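Long-range contacts in alpha-glucosidase ([Eubacterium] rectale, PDB 6PNR), which probably hydrolyses alpha-glycosides of the sulfosugar sulfoquinovose as a family 31 sulfoquinovosidase, here bound to an aza-sugar inhibitor: residues D435-M440 and C451-A456; I244-G249 and A268-Q273. All coordinates share one frame; numbering follows the deposited sequence.

Both interactions are buried, and all four segments lie in the TIM-barrel region of the enzyme. Interaction 1 lies nearer the middle of the chain; its centre is about 10 Å from the chain centre, against about 22 Å for interaction 2. They reach the same parallel sheet through strands 437-439 and 242-245. Their centres are about 16 Å apart, and they do not touch. Interaction 2 is regular strand pairing, extended by an amide pair that reaches the inhibitor. Interaction 1 has a single backbone bridge and relies more on aromatic and sulfur contacts. Each gives one residue to the ligand pocket, and Arg521 makes cation-pi contacts with Trp455 and Trp271.

Interaction 1 (D435-M440 and C451-A456); sequences DVVYFM and CTLLWA
Thr452 meets Tyr438 twice, through a bond to its backbone and a contact with its ring. Its OG1 donates to Tyr438 O at 2.7 Å, in the carbonyl plane and on a lone pair. The same OG1 sits 3.3 Å above the Tyr438 ring, over its centre. CG2 of Thr452 lies beside CE1 and CZ of that ring. The OH of Tyr438 bonds to Tyr450 O, which helps fix the ring. Thr452 N is buried without a polar partner.

Met440 can be followed outward. Its CB is 3.8 Å from Cys451 SG. CG, anti to the carbonyl carbon (chi1 -48°), is 3.7 Å from the same sulfur. SD then lies 4.0 Å from Cys451 CB. A bend at chi3 places CE, the tip. The side chain as a whole also packs on Trp419 and Ala420 of helix 408-429. The Met440 backbone forms a single bridge with Leu454. Met440 N donates to Leu453 O at 3.0 Å. Trp455 N donates to Met440 O at 2.9 Å, from 37° above the carbonyl plane.

Phe439 turns the edge of its ring toward the face of Trp455. This is an offset edge-to-face pair, with planes at 86° and the centroid of the six-membered Trp455 ring 5.9 Å from that of Phe439. Phe439 CB also touches Leu453 CD2. The indole of Trp455 lines the ligand pocket, so the pair joins strand 437-439 to the pocket wall.

Strand 437-439 is hydrogen-bonded to strand 386-389 through Trp387 and Ala389. Helix 408-429 packs against Val436, Tyr438 and Met440. Residues 451-456 follow helix 447-450 and bond onward to Leu486 and His488.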
loop_
_atom_site.group_PDB
_atom_site.type_symbol
_atom_site.label_atom_id
_atom_site.label_comp_id
_atom_site.label_asym_id
_atom_site.label_seq_id
_atom_site.Cartn_x
_atom_site.Cartn_y
_atom_site.Cartn_z
ATOM N N ASP A 435 -11.577 7.969 43.735
ATOM C CA ASP A 435 -12.895 7.437 44.076
ATOM C C ASP A 435 -13.756 7.125 42.869
ATOM O O ASP A 435 -14.632 6.263 42.958
ATOM C CB ASP A 435 -13.668 8.411 44.969
ATOM C CG ASP A 435 -12.936 8.733 46.258
ATOM O OD1 ASP A 435 -12.239 7.845 46.792
ATOM O OD2 ASP A 435 -13.064 9.882 46.724
ATOM N N VAL A 436 -13.547 7.824 41.764
ATOM C CA VAL A 436 -14.224 7.532 40.505
ATOM C C VAL A 436 -13.146 7.291 39.468
ATOM O O VAL A 436 -12.022 7.787 39.592
ATOM C CB VAL A 436 -15.173 8.659 40.047
ATOM C CG1 VAL A 436 -16.114 9.083 41.162
ATOM C CG2 VAL A 436 -14.387 9.822 39.526
ATOM N N VAL A 437 -13.473 6.518 38.442
ATOM C CA VAL A 437 -12.462 6.185 37.447
ATOM C C VAL A 437 -13.071 6.268 36.057
ATOM O O VAL A 437 -14.175 5.766 35.824
ATOM C CB VAL A 437 -11.846 4.792 37.708
ATOM C CG1 VAL A 437 -12.922 3.711 37.800
ATOM C CG2 VAL A 437 -10.800 4.463 36.640
ATOM N N TYR A 438 -12.361 6.921 35.137
ATOM C CA TYR A 438 -12.739 6.903 33.733
ATOM C C TYR A 438 -11.658 6.157 32.964
ATOM O O TYR A 438 -10.508 6.070 33.403
ATOM C CB TYR A 438 -12.949 8.321 33.158
ATOM C CG TYR A 438 -11.800 9.257 33.461
ATOM C CD1 TYR A 438 -11.755 9.966 34.654
ATOM C CD2 TYR A 438 -10.750 9.412 32.564
ATOM C CE1 TYR A 438 -10.688 10.810 34.952
ATOM C CE2 TYR A 438 -9.668 10.243 32.853
ATOM C CZ TYR A 438 -9.648 10.942 34.048
ATOM O OH TYR A 438 -8.584 11.766 34.345
ATOM N N PHE A 439 -12.026 5.575 31.837
ATOM C CA PHE A 439 -11.028 4.854 31.057
ATOM C C PHE A 439 -11.040 5.346 29.623
ATOM O O PHE A 439 -12.105 5.573 29.043
ATOM C CB PHE A 439 -11.221 3.319 31.139
ATOM C CG PHE A 439 -12.662 2.867 31.207
ATOM C CD1 PHE A 439 -13.367 2.901 32.404
ATOM C CD2 PHE A 439 -13.295 2.357 30.072
ATOM C CE1 PHE A 439 -14.684 2.463 32.464
ATOM C CE2 PHE A 439 -14.617 1.919 30.124
ATOM C CZ PHE A 439 -15.309 1.970 31.300
ATOM N N MET A 440 -9.843 5.537 29.070
ATOM C CA MET A 440 -9.652 6.098 27.742
ATOM C C MET A 440 -8.915 5.111 26.846
ATOM O O MET A 440 -8.091 4.316 27.310
ATOM C CB MET A 440 -8.865 7.408 27.820
ATOM C CG MET A 440 -9.383 8.375 28.887
ATOM S SD MET A 440 -8.520 9.948 28.826
ATOM C CE MET A 440 -8.994 10.561 27.208
ATOM N N CYS A 451 -4.914 10.462 32.574
ATOM C CA CYS A 451 -5.813 9.346 32.315
ATOM C C CYS A 451 -5.725 8.370 33.481
ATOM O O CYS A 451 -4.652 7.822 33.746
ATOM C CB CYS A 451 -5.458 8.677 30.989
ATOM S SG CYS A 451 -6.369 7.157 30.681
ATOM N N THR A 452 -6.849 8.169 34.183
ATOM C CA THR A 452 -6.860 7.292 35.354
ATOM C C THR A 452 -6.770 5.811 34.998
ATOM O O THR A 452 -6.383 5.005 35.850
ATOM C CB THR A 452 -8.126 7.515 36.186
ATOM O OG1 THR A 452 -9.269 7.540 35.323
ATOM C CG2 THR A 452 -8.049 8.825 36.970
ATOM N N LEU A 453 -7.125 5.427 33.773
ATOM C CA LEU A 453 -7.106 4.025 33.372
ATOM C C LEU A 453 -7.202 3.926 31.852
ATOM O O LEU A 453 -8.098 4.526 31.252
ATOM C CB LEU A 453 -8.261 3.254 34.032
ATOM C CG LEU A 453 -8.504 1.798 33.589
ATOM C CD1 LEU A 453 -7.344 0.884 33.997
ATOM C CD2 LEU A 453 -9.800 1.260 34.163
ATOM N N LEU A 454 -6.283 3.197 31.221
ATOM C CA LEU A 454 -6.370 2.908 29.796
ATOM C C LEU A 454 -7.250 1.686 29.562
ATOM O O LEU A 454 -7.435 0.855 30.452
ATOM C CB LEU A 454 -4.986 2.627 29.198
ATOM C CG LEU A 454 -4.088 3.733 28.658
ATOM C CD1 LEU A 454 -2.899 3.078 27.952
ATOM C CD2 LEU A 454 -4.847 4.620 27.704
ATOM N N TRP A 455 -7.792 1.580 28.344
ATOM C CA TRP A 455 -8.190 0.277 27.830
ATOM C C TRP A 455 -7.695 0.180 26.393
ATOM O O TRP A 455 -7.429 1.192 25.735
ATOM C CB TRP A 455 -9.711 0.003 27.981
ATOM C CG TRP A 455 -10.612 0.177 26.771
ATOM C CD1 TRP A 455 -11.042 -0.803 25.912
ATOM C CD2 TRP A 455 -11.254 1.390 26.345
ATOM N NE1 TRP A 455 -11.882 -0.267 24.968
ATOM C CE2 TRP A 455 -12.029 1.076 25.206
ATOM C CE3 TRP A 455 -11.248 2.714 26.818
ATOM C CZ2 TRP A 455 -12.778 2.039 24.519
ATOM C CZ3 TRP A 455 -11.990 3.666 26.145
ATOM C CH2 TRP A 455 -12.744 3.324 24.997
ATOM N N ALA A 456 -7.510 -1.058 25.934
ATOM C CA ALA A 456 -6.878 -1.332 24.645
ATOM C C ALA A 456 -7.753 -0.957 23.443
ATOM O O ALA A 456 -7.397 -1.347 22.323
ATOM C CB ALA A 456 -6.475 -2.812 24.565
#

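Interaction 2 (I244-G249 and A268-Q273). With 9VH ([(3~{S},4~{R},5~{R})-4,5-bis(oxidanyl)piperidin-3-yl]methanesulfonic acid), chain C.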
loop_
_atom_site.group_PDB
_atom_site.type_symbol
_atom_site.label_atom_id
_atom_site.label_comp_id
_atom_site.label_asym_id
_atom_site.label_seq_id
_atom_site.Cartn_x
_atom_site.Cartn_y
_atom_site.Cartn_z
ATOM N N ILE A 244 -20.054 -5.170 34.405
ATOM C CA ILE A 244 -20.807 -5.792 33.315
ATOM C C ILE A 244 -21.293 -4.729 32.331
ATOM O O ILE A 244 -21.908 -3.726 32.718
ATOM C CB ILE A 244 -21.976 -6.642 33.852
ATOM C CG1 ILE A 244 -22.904 -5.839 34.751
ATOM C CG2 ILE A 244 -21.435 -7.849 34.609
ATOM C CD1 ILE A 244 -24.272 -6.491 34.926
ATOM N N GLY A 245 -20.991 -4.941 31.053
ATOM C CA GLY A 245 -21.411 -4.022 30.018
ATOM C C GLY A 245 -22.702 -4.516 29.402
ATOM O O GLY A 245 -22.696 -5.509 28.672
ATOM N N VAL A 246 -23.812 -3.859 29.723
ATOM C CA VAL A 246 -25.136 -4.242 29.247
ATOM C C VAL A 246 -25.829 -2.984 28.742
ATOM O O VAL A 246 -25.376 -1.863 28.975
ATOM C CB VAL A 246 -25.989 -4.930 30.337
ATOM C CG1 VAL A 246 -25.283 -6.167 30.873
ATOM C CG2 VAL A 246 -26.312 -3.943 31.469
ATOM N N GLN A 247 -26.938 -3.183 28.037
ATOM C CA GLN A 247 -27.645 -2.085 27.396
ATOM C C GLN A 247 -29.115 -2.440 27.311
ATOM O O GLN A 247 -29.517 -3.575 27.576
ATOM C CB GLN A 247 -27.129 -1.799 25.977
ATOM C CG GLN A 247 -25.693 -1.301 25.862
ATOM C CD GLN A 247 -25.268 -1.151 24.408
ATOM O OE1 GLN A 247 -24.981 -0.049 23.951
ATOM N NE2 GLN A 247 -25.249 -2.257 23.672
ATOM N N GLY A 248 -29.912 -1.443 26.938
ATOM C CA GLY A 248 -31.302 -1.654 26.562
ATOM C C GLY A 248 -32.323 -0.905 27.382
ATOM O O GLY A 248 -33.527 -1.089 27.145
ATOM N N GLY A 249 -31.932 -0.075 28.343
ATOM C CA GLY A 249 -32.894 0.613 29.189
ATOM C C GLY A 249 -33.067 -0.072 30.534
ATOM O O GLY A 249 -32.539 -1.157 30.796
ATOM N N ALA A 268 -18.964 -5.617 40.586
ATOM C CA ALA A 268 -18.503 -4.340 41.121
ATOM C C ALA A 268 -19.348 -3.187 40.599
ATOM O O ALA A 268 -19.610 -2.226 41.332
ATOM C CB ALA A 268 -17.029 -4.112 40.756
ATOM N N GLY A 269 -19.784 -3.260 39.341
ATOM C CA GLY A 269 -20.529 -2.169 38.747
ATOM C C GLY A 269 -21.229 -2.601 37.478
ATOM O O GLY A 269 -20.852 -3.588 36.835
ATOM N N ILE A 270 -22.265 -1.845 37.128
ATOM C CA ILE A 270 -22.977 -2.016 35.861
ATOM C C ILE A 270 -22.598 -0.845 34.966
ATOM O O ILE A 270 -22.740 0.320 35.356
ATOM C CB ILE A 270 -24.500 -2.115 36.079
ATOM C CG1 ILE A 270 -25.224 -2.325 34.750
ATOM C CG2 ILE A 270 -25.045 -0.875 36.808
ATOM C CD1 ILE A 270 -26.738 -2.395 34.888
ATOM N N TRP A 271 -22.063 -1.149 33.783
ATOM C CA TRP A 271 -21.619 -0.142 32.827
ATOM C C TRP A 271 -22.630 -0.122 31.687
ATOM O O TRP A 271 -22.674 -1.060 30.882
ATOM C CB TRP A 271 -20.205 -0.450 32.312
ATOM C CG TRP A 271 -19.817 0.395 31.151
ATOM C CD1 TRP A 271 -19.816 1.761 31.091
ATOM C CD2 TRP A 271 -19.383 -0.066 29.871
ATOM N NE1 TRP A 271 -19.403 2.177 29.844
ATOM C CE2 TRP A 271 -19.137 1.073 29.076
ATOM C CE3 TRP A 271 -19.186 -1.337 29.315
ATOM C CZ2 TRP A 271 -18.708 0.982 27.752
ATOM C CZ3 TRP A 271 -18.758 -1.423 27.994
ATOM C CH2 TRP A 271 -18.530 -0.274 27.232
ATOM N N CYS A 272 -23.469 0.922 31.637
ATOM C CA CYS A 272 -24.471 1.078 30.581
ATOM C C CYS A 272 -24.023 2.204 29.669
ATOM O O CYS A 272 -24.294 3.377 29.943
ATOM C CB CYS A 272 -25.858 1.374 31.147
ATOM S SG CYS A 272 -26.512 0.074 32.177
ATOM N N GLN A 273 -23.362 1.853 28.563
ATOM C CA GLN A 273 -22.894 2.904 27.669
ATOM C C GLN A 273 -24.040 3.653 27.007
ATOM O O GLN A 273 -23.845 4.794 26.574
ATOM C CB GLN A 273 -21.958 2.333 26.597
ATOM C CG GLN A 273 -22.602 1.357 25.619
ATOM C CD GLN A 273 -21.714 1.113 24.391
ATOM O OE1 GLN A 273 -20.535 1.483 24.378
ATOM N NE2 GLN A 273 -22.276 0.494 23.366
HETATM O O1 9VH C . -20.924 3.085 18.979
HETATM S S1 9VH C . -20.449 4.272 19.669
HETATM O O2 9VH C . -19.455 4.948 18.872
HETATM O O3 9VH C . -21.547 5.104 20.097
HETATM C C1 9VH C . -19.656 3.655 21.128
HETATM C C2 9VH C . -18.401 2.813 20.865
HETATM C C3 9VH C . -17.276 3.755 20.465
HETATM N N1 9VH C . -15.918 3.213 20.451
HETATM C C4 9VH C . -15.585 2.513 21.691
HETATM C C5 9VH C . -16.608 1.423 21.966
HETATM O O4 9VH C . -16.241 0.763 23.176
HETATM C C6 9VH C . -17.996 2.030 22.113
HETATM O O5 9VH C . -18.959 1.015 22.385
HETATM O O HOH W 1 -22.823 -1.008 28.141
#
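Gln273 and Gln247 meet through their side-chain amides. Gln273 NE2 donates to Gln247 OE1 at 2.8 Å. Gln247 OE1 lies in the amide plane of Gln273, but the donor stands 56° above the carbonyl plane of Gln247. The two amide planes are turned 60° apart. CG of Gln273 lies between its backbone N and carbonyl carbon (chi1 65°), and the extended chain beyond CG carries the amide out between Gln247 and the inhibitor. Gln273 OE1 accepts a hydrogen bond from the inhibitor hydroxyl O5 at 2.6 Å. Gln247 NE2 bonds to Glu524, so Gln247 is a second-shell residue that helps orient Gln273. An alanine at Gln273 would probably leave O5 and Gln247 OE1 without these mates and set the Gln247 amide freer to turn.

Earlier along both segments the strands run parallel. Trp271 N donates to Ile244 O at 2.8 Å, and Val246 N to Trp271 O at 3.2 Å. One water donates to Val246 O and Trp271 O and accepts from Gln273 N. It bridges the two segments beyond their last backbone bond.

CE3 of Trp271 is 3.6 Å from Gly245 CA. A side chain on Gly245 would clash there. The indole NE1 bonds to Gly317 O. On the other face, Ile270 is fully extended, and its CD1 is 3.8 Å from Val246 CG2. The two side chains cross at about a right angle.

Helix 250-262 joins the two strands and covers Val246 and Cys272. This is a beta-alpha-beta unit of the TIM barrel, with a ligand-binding residue near the C-terminal end of a strand, as in TIM-barrel enzymes generally.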